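PDB 3KEZ: putative sugar binding protein from Bacteroides vulgatus ATCC 8482, which probably binds sugars at the outer membrane as a calcium-containing member of the SusD family of nutrient-binding proteins. Local coordinates for residues Tyr40-Val45 with Asn331-Ile335; Tyr315-Tyr319 with Glu391-Glu395; Ile30-Ser36 with Tyr84-Ile88. All coordinates share one frame; numbering follows the deposited sequence. Where two conformers were deposited one is given.

Interaction 1: Tyr40-Val45 with Asn331-Ile335; sequences YSGRLV and NIPLI. With CA (calcium ion), chain C; EDO (1,2-ethanediol), chain G.
Ile-332 and Leu-334, two residues of a short strand, reach across to the loop and first helical turn of Tyr-40 to Val-45, and the contact between them is almost wholly apolar. Leu-334 works with both of its methyls. Leu-334 CD2 comes obliquely to the Tyr-40 ring, 3.7 Å from Tyr-40 CD1, and the two side chains cross at about a right angle. Leu-334 CD1 instead meets Val-45 CG2 at 3.8 Å. The fork can serve both partners because CG lies opposite the backbone N (chi1 -157°). Val-45 CG2 also touches Ile-332 CG2, the two side chains sliding past each other in opposite directions. The Tyr-40 ring is held from within its own segment as well, with Leu-44 CD1 3.6 Å above the ring plane, over its centre.

The polar side chains find their partners outside the contact. Ser-41 OG passes 3.7 Å from Ile-332 CG1 while bonding to the side-chain nitrogen ND2 of Asn-261, and Tyr-40 OH is bonded to Asp-129. Tyr-40 O, by contrast, is buried against Ile-332, 3.5 Å from Ile-332 CG1, and has no hydrogen-bonding partner in the model.

The bound groups lie at the two ends. The CB of Asn-331 points away from 40-45, and Asn-331 OD1 binds the calcium ion at 2.5 Å; Asn-261, Gln-322, Glu-325, Asp-329 and a water complete the site. At the far end, Arg-43 NH1 and NH2 bond to the two hydroxyls of an ethanediol, probably from the crystallisation liquor.

The strand 332-336 pairs antiparallel with 255-259, where Leu-334 and Ile-335 form a classic beta bulge facing Phe-257. Helix 43-50 starts after Gly-42 at the N-cap, with helices 80-96 and 109-134 packed against Tyr-40 and Leu-44.

Interaction 2: Tyr315-Tyr319 with Glu391-Glu395; sequences YVNKY and ELVAE
Lys-318 spans the contact with an extended chain and brings its ammonium to three oxygens of the segment 391-395. Lys-318 NZ lies 2.7 Å from Val-393 O, in the carbonyl plane and on a lone pair. The bond to Glu-391 O, 2.8 Å from Lys-318 NZ, is less well directed, the donor standing 41° above that carbonyl plane. The third partner is Glu-395 OE2, which forms a salt bridge with Lys-318 NZ at 2.7 Å through its anti lone pair. With CG opposite the carbonyl carbon (chi1 -66°) and every later torsion straight, the lysine carries its charge to a buried position, where three acceptors meet it.

Val-393 O belongs to a type II beta turn from Leu-392 to Glu-395 at the end of helix 381-392, closed by the bond from Glu-395 N to Leu-392 O, and Glu-391 O lies just before it. Lys-318 thus ties this turn to the loop that continues from strand 313-316. Tyr-319 adds a second anchor: Tyr-319 OH donates to Ala-394 O at 2.6 Å, the acceptor lying at the ring edge in the plane of the ring.

Beside these short bonds the apolar part divides into a close and a looser side. Ala-394 CB nestles against Val-316, 3.6 Å from Val-316 CG1, whereas the Val-316 and Val-393 CG2 methyls stay 4.1 Å apart and the ring of Tyr-319 only grazes the alanine methyl. Even this looser side is buried rather than open to solvent, with Met-55 touching both valines and Ala-394. Next to the lysine, Arg-336 pairs with Glu-395 OE1 and with Glu-391 OE2, itself also hydrogen-bonded to Tyr-239 OH, and probably helps to balance the buried carboxylates.

Interaction 3: Ile30-Ser36 with Tyr84-Ile88; sequences IYSTMQS and YLYSI
Tyr-84 leans across from one helix to the C-terminal end of another, meeting Thr-33 and Ser-36. Its CB points toward the opposing segment, and from there Tyr-84 CD2 reaches Thr-33 CG2 at 3.7 Å, with Thr-33 O near the ring edge. Farther out, Tyr-84 CE2 lies 3.4 Å from Ser-36 CB, the serine approaching the ring obliquely. At the tip, a water lies between Tyr-84 OH and Ser-36 OG, its leg to the tyrosine long; Ser-36 OG is also bonded to Asp-38 N. An alanine at Tyr-84 is likely to leave Thr-33 CG2 and Ser-36 CB without their aromatic neighbour.

One turn on, Ile-88 carries the buried half. Ile-88 CG1 meets Thr-33 CG2, Ile-88 CG2 faces Ile-30 CG2 at 4.1 Å, and Ile-88 CD1 abuts CG of selenomethionine Met-34 at 3.7 Å, the two side chains crossing at about a right angle. Thr-33 presents its methyl here because CG2 stands opposite the backbone N; OG1 bonds to Gly-29 O and, through a second water, to Ser-87 OG. The segments of helices 20-34 and 80-96 run at 169° with axes 10.0 Å apart, the antiparallel helix packing expected of the TPR-like helical region of SusD proteins.

How the interactions relate
Interactions 1 and 2 are buried, whereas interaction 3 is only partly so and admits bridging waters. Their chemistry differs accordingly: interaction 1 is aliphatic and aromatic packing beside a calcium site, interaction 2 adds an internal charge met by carbonyls and a carboxylate, and interaction 3 joins two helices through methyl groups and a tyrosine. Interaction 1 touches both others. Helix 80-96, part of interaction 3, also packs on its Tyr-40 and Leu-44, and helix 20-34 leads through a short loop into 40-45, with a probable hydrogen bond from Tyr-40 N to Met-34 O. Interaction 2 uses different elements, but its Tyr-319 packs on Pro-333 and Val-45. Interactions 2 and 3 do not touch, their centres about 22 Å apart.

Interaction 1: Tyr40-Val45 with Asn331-Ile335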
ATOM      1  N   TYR A  40       4.777  -7.883  -1.277  1.00 10.63           N
ATOM      2  CA  TYR A  40       4.416  -6.669  -1.992  1.00 10.50           C
ATOM      3  C   TYR A  40       4.334  -6.787  -3.521  1.00 10.84           C
ATOM      4  O   TYR A  40       3.989  -5.825  -4.205  1.00 12.00           O
ATOM      5  CB  TYR A  40       5.339  -5.513  -1.569  1.00 11.34           C
ATOM      6  CG  TYR A  40       5.083  -5.115  -0.129  1.00 12.01           C
ATOM      7  CD1 TYR A  40       3.906  -4.390   0.239  1.00 11.27           C
ATOM      8  CD2 TYR A  40       5.952  -5.520   0.882  1.00 13.85           C
ATOM      9  CE1 TYR A  40       3.669  -4.040   1.578  1.00 14.38           C
ATOM     10  CE2 TYR A  40       5.708  -5.171   2.238  1.00 13.11           C
ATOM     11  CZ  TYR A  40       4.589  -4.435   2.572  1.00 10.50           C
ATOM     12  OH  TYR A  40       4.380  -4.123   3.904  1.00 11.94           O
ATOM     13  N   SER A  41       4.596  -7.959  -4.076  1.00 12.99           N
ATOM     14  CA  SER A  41       4.326  -8.144  -5.495  1.00 12.51           C
ATOM     15  C   SER A  41       2.946  -8.782  -5.703  1.00 13.30           C
ATOM     16  O   SER A  41       2.579  -9.074  -6.826  1.00 13.64           O
ATOM     17  CB  SER A  41       5.439  -8.957  -6.151  1.00 12.21           C
ATOM     18  OG  SER A  41       6.536  -8.152  -6.530  1.00 11.55           O
ATOM     19  N   GLY A  42       2.173  -8.978  -4.634  1.00 13.80           N
ATOM     20  CA  GLY A  42       0.838  -9.559  -4.799  1.00 13.42           C
ATOM     21  C   GLY A  42      -0.099  -9.332  -3.632  1.00 11.29           C
ATOM     22  O   GLY A  42      -0.769  -8.293  -3.532  1.00 10.08           O
ATOM     23  N   ARG A  43      -0.104 -10.284  -2.716  1.00  9.96           N
ATOM     24  CA  ARG A  43      -1.150 -10.356  -1.685  1.00  9.96           C
ATOM     25  C   ARG A  43      -1.296  -9.124  -0.852  1.00 11.49           C
ATOM     26  O   ARG A  43      -2.432  -8.757  -0.544  1.00 12.15           O
ATOM     27  CB  ARG A  43      -0.928 -11.584  -0.783  1.00  9.46           C
ATOM     28  CG  ARG A  43      -1.228 -12.861  -1.530  1.00  6.48           C
ATOM     29  CD  ARG A  43      -1.058 -14.091  -0.652  1.00 10.98           C
ATOM     30  NE  ARG A  43      -1.362 -15.311  -1.384  1.00 11.65           N
ATOM     31  CZ  ARG A  43      -1.123 -16.535  -0.934  1.00 14.47           C
ATOM     32  NH1 ARG A  43      -0.579 -16.705   0.246  1.00 13.78           N
ATOM     33  NH2 ARG A  43      -1.416 -17.591  -1.683  1.00 17.90           N
ATOM     34  N   LEU A  44      -0.170  -8.463  -0.511  1.00 10.42           N
ATOM     35  CA  LEU A  44      -0.242  -7.244   0.314  1.00 12.22           C
ATOM     36  C   LEU A  44      -0.768  -6.057  -0.473  1.00 13.36           C
ATOM     37  O   LEU A  44      -1.356  -5.135   0.112  1.00 14.73           O
ATOM     38  CB  LEU A  44       1.102  -6.910   1.001  1.00 12.75           C
ATOM     39  CG  LEU A  44       1.575  -8.012   1.981  1.00  9.85           C
ATOM     40  CD1 LEU A  44       2.946  -7.654   2.488  1.00  9.13           C
ATOM     41  CD2 LEU A  44       0.609  -8.192   3.168  1.00  5.60           C
ATOM     42  N   VAL A  45      -0.673  -6.120  -1.795  1.00 10.11           N
ATOM     43  CA  VAL A  45      -1.204  -5.065  -2.610  1.00  9.93           C
ATOM     44  C   VAL A  45      -2.678  -5.262  -2.867  1.00  9.97           C
ATOM     45  O   VAL A  45      -3.467  -4.371  -2.618  1.00 10.66           O
ATOM     46  CB  VAL A  45      -0.400  -4.877  -3.909  1.00 11.09           C
ATOM     47  CG1 VAL A  45      -0.897  -3.637  -4.666  1.00 10.81           C
ATOM     48  CG2 VAL A  45       1.107  -4.710  -3.544  1.00  9.73           C
ATOM     49  N   ASN A 331       7.078  -4.235 -12.353  1.00 12.02           N
ATOM     50  CA  ASN A 331       7.377  -3.592 -11.084  1.00 10.44           C
ATOM     51  C   ASN A 331       6.095  -3.135 -10.424  1.00 11.20           C
ATOM     52  O   ASN A 331       5.079  -2.961 -11.094  1.00 11.20           O
ATOM     53  CB  ASN A 331       8.319  -2.387 -11.292  1.00 10.90           C
ATOM     54  CG  ASN A 331       9.740  -2.798 -11.780  1.00 14.64           C
ATOM     55  OD1 ASN A 331      10.043  -3.984 -11.879  1.00 12.19           O
ATOM     56  ND2 ASN A 331      10.609  -1.801 -12.064  1.00 11.50           N
ATOM     57  N   ILE A 332       6.165  -2.969  -9.107  1.00 11.31           N
ATOM     58  CA  ILE A 332       5.065  -2.510  -8.283  1.00  9.42           C
ATOM     59  C   ILE A 332       5.292  -1.055  -7.854  1.00 10.19           C
ATOM     60  O   ILE A 332       6.254  -0.759  -7.163  1.00 13.55           O
ATOM     61  CB  ILE A 332       4.924  -3.384  -7.013  1.00  9.80           C
ATOM     62  CG1 ILE A 332       5.083  -4.870  -7.375  1.00 13.47           C
ATOM     63  CG2 ILE A 332       3.588  -3.036  -6.311  1.00 10.88           C
ATOM     64  CD1 ILE A 332       3.949  -5.499  -8.252  1.00  8.59           C
ATOM     65  N   PRO A 333       4.447  -0.126  -8.322  1.00 14.22           N
ATOM     66  CA  PRO A 333       4.562   1.283  -7.923  1.00 14.54           C
ATOM     67  C   PRO A 333       3.946   1.520  -6.544  1.00 15.62           C
ATOM     68  O   PRO A 333       2.908   2.167  -6.431  1.00 17.21           O
ATOM     69  CB  PRO A 333       3.796   2.003  -9.030  1.00 15.88           C
ATOM     70  CG  PRO A 333       2.692   1.064  -9.368  1.00 18.47           C
ATOM     71  CD  PRO A 333       3.283  -0.342  -9.206  1.00 15.67           C
ATOM     72  N   LEU A 334       4.634   1.039  -5.511  1.00 15.32           N
ATOM     73  CA  LEU A 334       4.040   0.854  -4.199  1.00 14.62           C
ATOM     74  C   LEU A 334       3.678   2.161  -3.488  1.00 12.26           C
ATOM     75  O   LEU A 334       2.652   2.242  -2.844  1.00 12.97           O
ATOM     76  CB  LEU A 334       4.994   0.019  -3.339  1.00 15.98           C
ATOM     77  CG  LEU A 334       4.377  -0.727  -2.174  1.00 23.37           C
ATOM     78  CD1 LEU A 334       3.253  -1.636  -2.679  1.00 19.12           C
ATOM     79  CD2 LEU A 334       5.487  -1.498  -1.517  1.00 15.87           C
ATOM     80  N   ILE A 335       4.551   3.159  -3.606  1.00  8.98           N
ATOM     81  CA  ILE A 335       4.336   4.540  -3.118  1.00 10.80           C
ATOM     82  C   ILE A 335       4.633   5.573  -4.242  1.00 11.55           C
ATOM     83  O   ILE A 335       5.727   5.600  -4.834  1.00 11.98           O
ATOM     84  CB  ILE A 335       5.238   4.893  -1.882  1.00 13.87           C
ATOM     85  CG1 ILE A 335       5.024   3.884  -0.740  1.00 13.24           C
ATOM     86  CG2 ILE A 335       4.985   6.374  -1.405  1.00  9.83           C
ATOM     87  CD1 ILE A 335       5.996   4.049   0.430  1.00  8.75           C
TER
HETATM   88 CA    CA C 501      10.253  -5.311 -14.004  1.00 31.50          CA
HETATM   89  C1  EDO G   8       0.273 -21.083   0.437  1.00 44.33           C
HETATM   90  O1  EDO G   8       0.072 -19.771   0.969  1.00 36.93           O
HETATM   91  C2  EDO G   8      -0.693 -21.305  -0.718  1.00 45.01           C
HETATM   92  O2  EDO G   8      -1.927 -20.603  -0.465  1.00 44.61           O
HETATM   93  O   HOH W   1      12.458  -4.026 -14.475  1.00 14.45           O

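Interaction 2: Tyr315-Tyr319 with Glu391-Glu395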
ATOM      1  N   TYR A 315      -9.492  -4.803 -17.036  1.00  9.93           N
ATOM      2  CA  TYR A 315      -8.389  -4.963 -16.104  1.00 11.07           C
ATOM      3  C   TYR A 315      -7.659  -3.635 -15.919  1.00 12.07           C
ATOM      4  O   TYR A 315      -7.667  -2.790 -16.812  1.00 10.86           O
ATOM      5  CB  TYR A 315      -7.428  -6.036 -16.632  1.00  8.34           C
ATOM      6  CG  TYR A 315      -8.097  -7.382 -16.641  1.00  8.80           C
ATOM      7  CD1 TYR A 315      -8.041  -8.185 -15.526  1.00 13.22           C
ATOM      8  CD2 TYR A 315      -8.896  -7.795 -17.713  1.00 12.73           C
ATOM      9  CE1 TYR A 315      -8.712  -9.366 -15.470  1.00 10.54           C
ATOM     10  CE2 TYR A 315      -9.569  -9.005 -17.679  1.00 10.05           C
ATOM     11  CZ  TYR A 315      -9.453  -9.788 -16.545  1.00 10.85           C
ATOM     12  OH  TYR A 315     -10.074 -10.981 -16.445  1.00 11.35           O
ATOM     13  N   VAL A 316      -7.043  -3.447 -14.756  1.00 10.97           N
ATOM     14  CA  VAL A 316      -6.261  -2.250 -14.504  1.00  9.48           C
ATOM     15  C   VAL A 316      -4.833  -2.517 -14.956  1.00  9.41           C
ATOM     16  O   VAL A 316      -4.100  -3.276 -14.347  1.00 10.58           O
ATOM     17  CB  VAL A 316      -6.309  -1.836 -13.039  1.00  8.37           C
ATOM     18  CG1 VAL A 316      -5.445  -0.584 -12.784  1.00 10.09           C
ATOM     19  CG2 VAL A 316      -7.781  -1.599 -12.626  1.00 11.48           C
ATOM     20  N   ASN A 317      -4.445  -1.868 -16.040  1.00 10.02           N
ATOM     21  CA  ASN A 317      -3.177  -2.130 -16.715  1.00 10.03           C
ATOM     22  C   ASN A 317      -2.063  -1.231 -16.178  1.00  9.43           C
ATOM     23  O   ASN A 317      -1.346  -0.560 -16.950  1.00 13.59           O
ATOM     24  CB  ASN A 317      -3.361  -1.906 -18.235  1.00 10.99           C
ATOM     25  CG  ASN A 317      -2.264  -2.549 -19.060  1.00 16.27           C
ATOM     26  OD1 ASN A 317      -1.804  -3.628 -18.718  1.00 14.97           O
ATOM     27  ND2 ASN A 317      -1.828  -1.880 -20.136  1.00 14.26           N
ATOM     28  N   LYS A 318      -1.891  -1.232 -14.863  1.00  9.00           N
ATOM     29  CA  LYS A 318      -0.830  -0.432 -14.221  1.00 10.91           C
ATOM     30  C   LYS A 318       0.477  -1.186 -14.075  1.00  9.22           C
ATOM     31  O   LYS A 318       1.529  -0.585 -13.890  1.00 11.73           O
ATOM     32  CB  LYS A 318      -1.276   0.052 -12.837  1.00  7.05           C
ATOM     33  CG  LYS A 318      -2.421   1.042 -12.901  1.00  8.04           C
ATOM     34  CD  LYS A 318      -2.899   1.500 -11.516  1.00  8.58           C
ATOM     35  CE  LYS A 318      -3.708   2.785 -11.606  1.00  6.14           C
ATOM     36  NZ  LYS A 318      -4.166   3.303 -10.252  1.00  6.08           N
ATOM     37  N   TYR A 319       0.385  -2.501 -14.095  1.00  7.62           N
ATOM     38  CA  TYR A 319       1.552  -3.353 -13.959  1.00  9.64           C
ATOM     39  C   TYR A 319       2.070  -3.690 -15.353  1.00 11.39           C
ATOM     40  O   TYR A 319       1.838  -4.766 -15.895  1.00  9.64           O
ATOM     41  CB  TYR A 319       1.164  -4.571 -13.147  1.00  6.50           C
ATOM     42  CG  TYR A 319       0.702  -4.108 -11.784  1.00 10.07           C
ATOM     43  CD1 TYR A 319       1.627  -3.760 -10.788  1.00 13.07           C
ATOM     44  CD2 TYR A 319      -0.653  -3.922 -11.507  1.00  8.61           C
ATOM     45  CE1 TYR A 319       1.206  -3.262  -9.553  1.00 12.00           C
ATOM     46  CE2 TYR A 319      -1.083  -3.414 -10.263  1.00  5.22           C
ATOM     47  CZ  TYR A 319      -0.161  -3.110  -9.297  1.00 12.52           C
ATOM     48  OH  TYR A 319      -0.617  -2.654  -8.075  1.00 10.62           O
ATOM     49  N   GLU A 391      -7.602   7.528  -8.712  1.00  8.89           N
ATOM     50  CA  GLU A 391      -6.143   7.538  -8.834  1.00  8.13           C
ATOM     51  C   GLU A 391      -5.450   6.244  -8.386  1.00 10.13           C
ATOM     52  O   GLU A 391      -4.488   5.817  -9.013  1.00  8.64           O
ATOM     53  CB  GLU A 391      -5.560   8.731  -8.067  1.00 11.44           C
ATOM     54  CG  GLU A 391      -4.093   8.892  -8.317  1.00  6.57           C
ATOM     55  CD  GLU A 391      -3.791   9.138  -9.779  1.00 14.83           C
ATOM     56  OE1 GLU A 391      -4.457  10.024 -10.379  1.00 11.68           O
ATOM     57  OE2 GLU A 391      -2.890   8.462 -10.332  1.00  7.89           O
ATOM     58  N   LEU A 392      -5.938   5.601  -7.324  1.00  8.82           N
ATOM     59  CA  LEU A 392      -5.206   4.531  -6.674  1.00  8.58           C
ATOM     60  C   LEU A 392      -5.808   3.126  -6.863  1.00  8.81           C
ATOM     61  O   LEU A 392      -5.410   2.191  -6.201  1.00 10.98           O
ATOM     62  CB  LEU A 392      -5.030   4.854  -5.194  1.00  8.74           C
ATOM     63  CG  LEU A 392      -4.225   6.141  -4.869  1.00  8.78           C
ATOM     64  CD1 LEU A 392      -4.005   6.250  -3.336  1.00  8.21           C
ATOM     65  CD2 LEU A 392      -2.863   6.137  -5.562  1.00  8.19           C
ATOM     66  N   VAL A 393      -6.765   2.997  -7.769  1.00 10.67           N
ATOM     67  CA  VAL A 393      -7.333   1.704  -8.128  1.00  6.86           C
ATOM     68  C   VAL A 393      -6.212   0.683  -8.488  1.00  7.79           C
ATOM     69  O   VAL A 393      -5.249   1.001  -9.240  1.00  6.74           O
ATOM     70  CB  VAL A 393      -8.411   1.849  -9.223  1.00  5.45           C
ATOM     71  CG1 VAL A 393      -7.827   2.386 -10.535  1.00  5.61           C
ATOM     72  CG2 VAL A 393      -9.160   0.539  -9.396  1.00  6.91           C
ATOM     73  N   ALA A 394      -6.312  -0.496  -7.850  1.00 10.84           N
ATOM     74  CA  ALA A 394      -5.374  -1.661  -8.037  1.00 11.62           C
ATOM     75  C   ALA A 394      -4.010  -1.483  -7.341  1.00 12.26           C
ATOM     76  O   ALA A 394      -3.087  -2.283  -7.559  1.00 10.48           O
ATOM     77  CB  ALA A 394      -5.200  -2.033  -9.540  1.00 12.09           C
ATOM     78  N   GLU A 395      -3.908  -0.455  -6.480  1.00 10.70           N
ATOM     79  CA  GLU A 395      -2.694  -0.182  -5.699  1.00  8.64           C
ATOM     80  C   GLU A 395      -2.929  -0.404  -4.196  1.00  9.89           C
ATOM     81  O   GLU A 395      -2.060  -0.109  -3.397  1.00  9.40           O
ATOM     82  CB  GLU A 395      -2.143   1.231  -5.956  1.00 10.79           C
ATOM     83  CG  GLU A 395      -1.716   1.506  -7.415  1.00  8.80           C
ATOM     84  CD  GLU A 395      -1.435   2.961  -7.692  1.00 10.19           C
ATOM     85  OE1 GLU A 395      -0.406   3.491  -7.216  1.00 12.85           O
ATOM     86  OE2 GLU A 395      -2.210   3.572  -8.445  1.00 12.09           O
TER

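Interaction 3: Ile30-Ser36 with Tyr84-Ile88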
ATOM      1  N   ILE A  30      15.871  -8.370   2.845  1.00 13.37           N
ATOM      2  CA  ILE A  30      14.551  -7.816   3.185  1.00 11.54           C
ATOM      3  C   ILE A  30      13.793  -7.441   1.882  1.00 11.24           C
ATOM      4  O   ILE A  30      12.693  -7.868   1.669  1.00 12.78           O
ATOM      5  CB  ILE A  30      14.673  -6.602   4.160  1.00 11.79           C
ATOM      6  CG1 ILE A  30      15.057  -7.079   5.574  1.00 14.37           C
ATOM      7  CG2 ILE A  30      13.399  -5.803   4.190  1.00  6.58           C
ATOM      8  CD1 ILE A  30      15.840  -6.038   6.420  1.00 12.78           C
ATOM      9  N   TYR A  31      14.448  -6.707   0.989  1.00 13.56           N
ATOM     10  CA  TYR A  31      13.822  -6.263  -0.242  1.00 13.45           C
ATOM     11  C   TYR A  31      13.466  -7.489  -1.077  1.00 12.66           C
ATOM     12  O   TYR A  31      12.392  -7.541  -1.655  1.00 10.05           O
ATOM     13  CB  TYR A  31      14.745  -5.304  -1.017  1.00 13.67           C
ATOM     14  CG  TYR A  31      14.769  -3.902  -0.420  1.00 12.89           C
ATOM     15  CD1 TYR A  31      13.621  -3.090  -0.425  1.00 14.22           C
ATOM     16  CD2 TYR A  31      15.930  -3.383   0.127  1.00 11.09           C
ATOM     17  CE1 TYR A  31      13.635  -1.803   0.112  1.00 11.17           C
ATOM     18  CE2 TYR A  31      15.962  -2.066   0.679  1.00 13.82           C
ATOM     19  CZ  TYR A  31      14.796  -1.299   0.676  1.00 12.16           C
ATOM     20  OH  TYR A  31      14.811  -0.030   1.213  1.00 10.86           O
ATOM     21  N   SER A  32      14.313  -8.518  -1.077  1.00 13.78           N
ATOM     22  CA  SER A  32      14.014  -9.730  -1.851  0.50 14.92           C
ATOM     23  C   SER A  32      12.741 -10.405  -1.306  1.00 16.48           C
ATOM     24  O   SER A  32      11.871 -10.841  -2.086  1.00 14.66           O
ATOM     25  CB  SER A  32      15.213 -10.691  -1.854  0.50 15.47           C
ATOM     26  OG  SER A  32      14.849 -11.952  -2.380  0.50 14.16           O
ATOM     27  N   THR A  33      12.614 -10.448   0.023  1.00 13.79           N
ATOM     28  CA  THR A  33      11.384 -10.943   0.672  1.00 13.69           C
ATOM     29  C   THR A  33      10.138 -10.128   0.298  1.00 14.58           C
ATOM     30  O   THR A  33       9.075 -10.698  -0.008  1.00 10.68           O
ATOM     31  CB  THR A  33      11.555 -11.001   2.233  1.00 14.36           C
ATOM     32  OG1 THR A  33      12.691 -11.824   2.544  1.00 14.93           O
ATOM     33  CG2 THR A  33      10.297 -11.538   2.943  1.00 14.33           C
HETATM   34  N   MSE A  34      10.275  -8.805   0.304  1.00  9.96           N
HETATM   35  CA  MSE A  34       9.176  -7.914  -0.058  1.00 11.57           C
HETATM   36  C   MSE A  34       8.714  -8.102  -1.484  1.00 11.70           C
HETATM   37  O   MSE A  34       7.558  -7.807  -1.776  1.00 10.90           O
HETATM   38  CB  MSE A  34       9.600  -6.437   0.112  1.00 12.13           C
HETATM   39  CG  MSE A  34       9.898  -6.081   1.554  1.00 13.24           C
HETATM   40 SE   MSE A  34      10.612  -4.335   1.811  0.75  3.07          SE
HETATM   41  CE  MSE A  34       9.006  -3.421   1.552  1.00 12.30           C
ATOM     42  N   GLN A  35       9.633  -8.504  -2.379  1.00 11.43           N
ATOM     43  CA  GLN A  35       9.327  -8.800  -3.790  1.00 12.77           C
ATOM     44  C   GLN A  35       8.427 -10.006  -4.046  1.00 12.76           C
ATOM     45  O   GLN A  35       7.895 -10.144  -5.156  1.00 13.27           O
ATOM     46  CB  GLN A  35      10.620  -9.004  -4.611  1.00 15.27           C
ATOM     47  CG  GLN A  35      11.257  -7.711  -4.987  1.00 16.96           C
ATOM     48  CD  GLN A  35      12.721  -7.829  -5.244  1.00 27.97           C
ATOM     49  OE1 GLN A  35      13.207  -8.869  -5.745  1.00 25.55           O
ATOM     50  NE2 GLN A  35      13.454  -6.744  -4.930  1.00 29.72           N
ATOM     51  N   SER A  36       8.251 -10.873  -3.056  1.00 12.28           N
ATOM     52  CA  SER A  36       7.439 -12.085  -3.249  1.00 11.21           C
ATOM     53  C   SER A  36       6.014 -11.738  -3.628  1.00 10.71           C
ATOM     54  O   SER A  36       5.465 -10.741  -3.152  1.00 10.37           O
ATOM     55  CB  SER A  36       7.411 -12.917  -1.932  1.00  9.96           C
ATOM     56  OG  SER A  36       6.526 -14.015  -2.011  1.00 12.46           O
ATOM     57  N   TYR A  84       5.389 -13.355   6.346  1.00  9.55           N
ATOM     58  CA  TYR A  84       6.265 -12.510   5.570  1.00 11.41           C
ATOM     59  C   TYR A  84       6.558 -11.178   6.281  1.00 10.99           C
ATOM     60  O   TYR A  84       7.712 -10.759   6.383  1.00  9.63           O
ATOM     61  CB  TYR A  84       5.698 -12.268   4.161  1.00 12.21           C
ATOM     62  CG  TYR A  84       6.107 -13.330   3.174  1.00 14.08           C
ATOM     63  CD1 TYR A  84       5.565 -14.593   3.246  1.00 18.41           C
ATOM     64  CD2 TYR A  84       7.073 -13.068   2.173  1.00 18.20           C
ATOM     65  CE1 TYR A  84       5.955 -15.591   2.377  1.00 17.30           C
ATOM     66  CE2 TYR A  84       7.487 -14.081   1.290  1.00 16.90           C
ATOM     67  CZ  TYR A  84       6.896 -15.333   1.389  1.00 19.94           C
ATOM     68  OH  TYR A  84       7.262 -16.373   0.542  1.00 24.71           O
ATOM     69  N   LEU A  85       5.518 -10.549   6.825  1.00  9.28           N
ATOM     70  CA  LEU A  85       5.723  -9.281   7.528  1.00  9.76           C
ATOM     71  C   LEU A  85       6.579  -9.453   8.801  1.00  9.52           C
ATOM     72  O   LEU A  85       7.453  -8.620   9.081  1.00  9.72           O
ATOM     73  CB  LEU A  85       4.381  -8.574   7.771  1.00  9.11           C
ATOM     74  CG  LEU A  85       3.795  -8.079   6.448  1.00 10.46           C
ATOM     75  CD1 LEU A  85       2.352  -7.714   6.552  1.00  8.81           C
ATOM     76  CD2 LEU A  85       4.637  -6.942   5.815  1.00 17.00           C
ATOM     77  N   TYR A  86       6.377 -10.539   9.558  1.00 11.67           N
ATOM     78  CA  TYR A  86       7.169 -10.761  10.747  1.00 10.55           C
ATOM     79  C   TYR A  86       8.597 -11.159  10.392  1.00 12.64           C
ATOM     80  O   TYR A  86       9.547 -10.806  11.109  1.00 10.28           O
ATOM     81  CB  TYR A  86       6.512 -11.769  11.713  1.00  8.89           C
ATOM     82  CG  TYR A  86       5.555 -11.050  12.656  1.00 12.19           C
ATOM     83  CD1 TYR A  86       6.019 -10.069  13.562  1.00 10.18           C
ATOM     84  CD2 TYR A  86       4.181 -11.280  12.584  1.00 18.49           C
ATOM     85  CE1 TYR A  86       5.155  -9.383  14.371  1.00  7.46           C
ATOM     86  CE2 TYR A  86       3.301 -10.605  13.394  1.00 13.28           C
ATOM     87  CZ  TYR A  86       3.778  -9.653  14.280  1.00 10.59           C
ATOM     88  OH  TYR A  86       2.887  -9.025  15.096  1.00 10.21           O
ATOM     89  N   SER A  87       8.769 -11.879   9.287  1.00 13.36           N
ATOM     90  CA  SER A  87      10.118 -12.132   8.752  1.00 10.58           C
ATOM     91  C   SER A  87      10.888 -10.845   8.457  1.00 11.60           C
ATOM     92  O   SER A  87      12.036 -10.670   8.890  1.00 11.18           O
ATOM     93  CB  SER A  87      10.013 -12.957   7.479  1.00 13.49           C
ATOM     94  OG  SER A  87      11.286 -13.212   6.957  1.00 16.50           O
ATOM     95  N   ILE A  88      10.253  -9.953   7.704  1.00  9.38           N
ATOM     96  CA  ILE A  88      10.771  -8.641   7.406  1.00 11.21           C
ATOM     97  C   ILE A  88      11.124  -7.851   8.698  1.00 10.05           C
ATOM     98  O   ILE A  88      12.256  -7.341   8.866  1.00 10.95           O
ATOM     99  CB  ILE A  88       9.752  -7.848   6.519  1.00  9.09           C
ATOM    100  CG1 ILE A  88       9.684  -8.441   5.117  1.00 13.02           C
ATOM    101  CG2 ILE A  88      10.094  -6.348   6.522  1.00  6.92           C
ATOM    102  CD1 ILE A  88       8.427  -8.053   4.367  1.00 14.36           C
TER
HETATM  103  O   HOH W   2      12.835 -11.102   5.367  1.00 17.80           O
HETATM  104  O   HOH W   3       8.330 -15.748  -2.463  1.00 30.96           O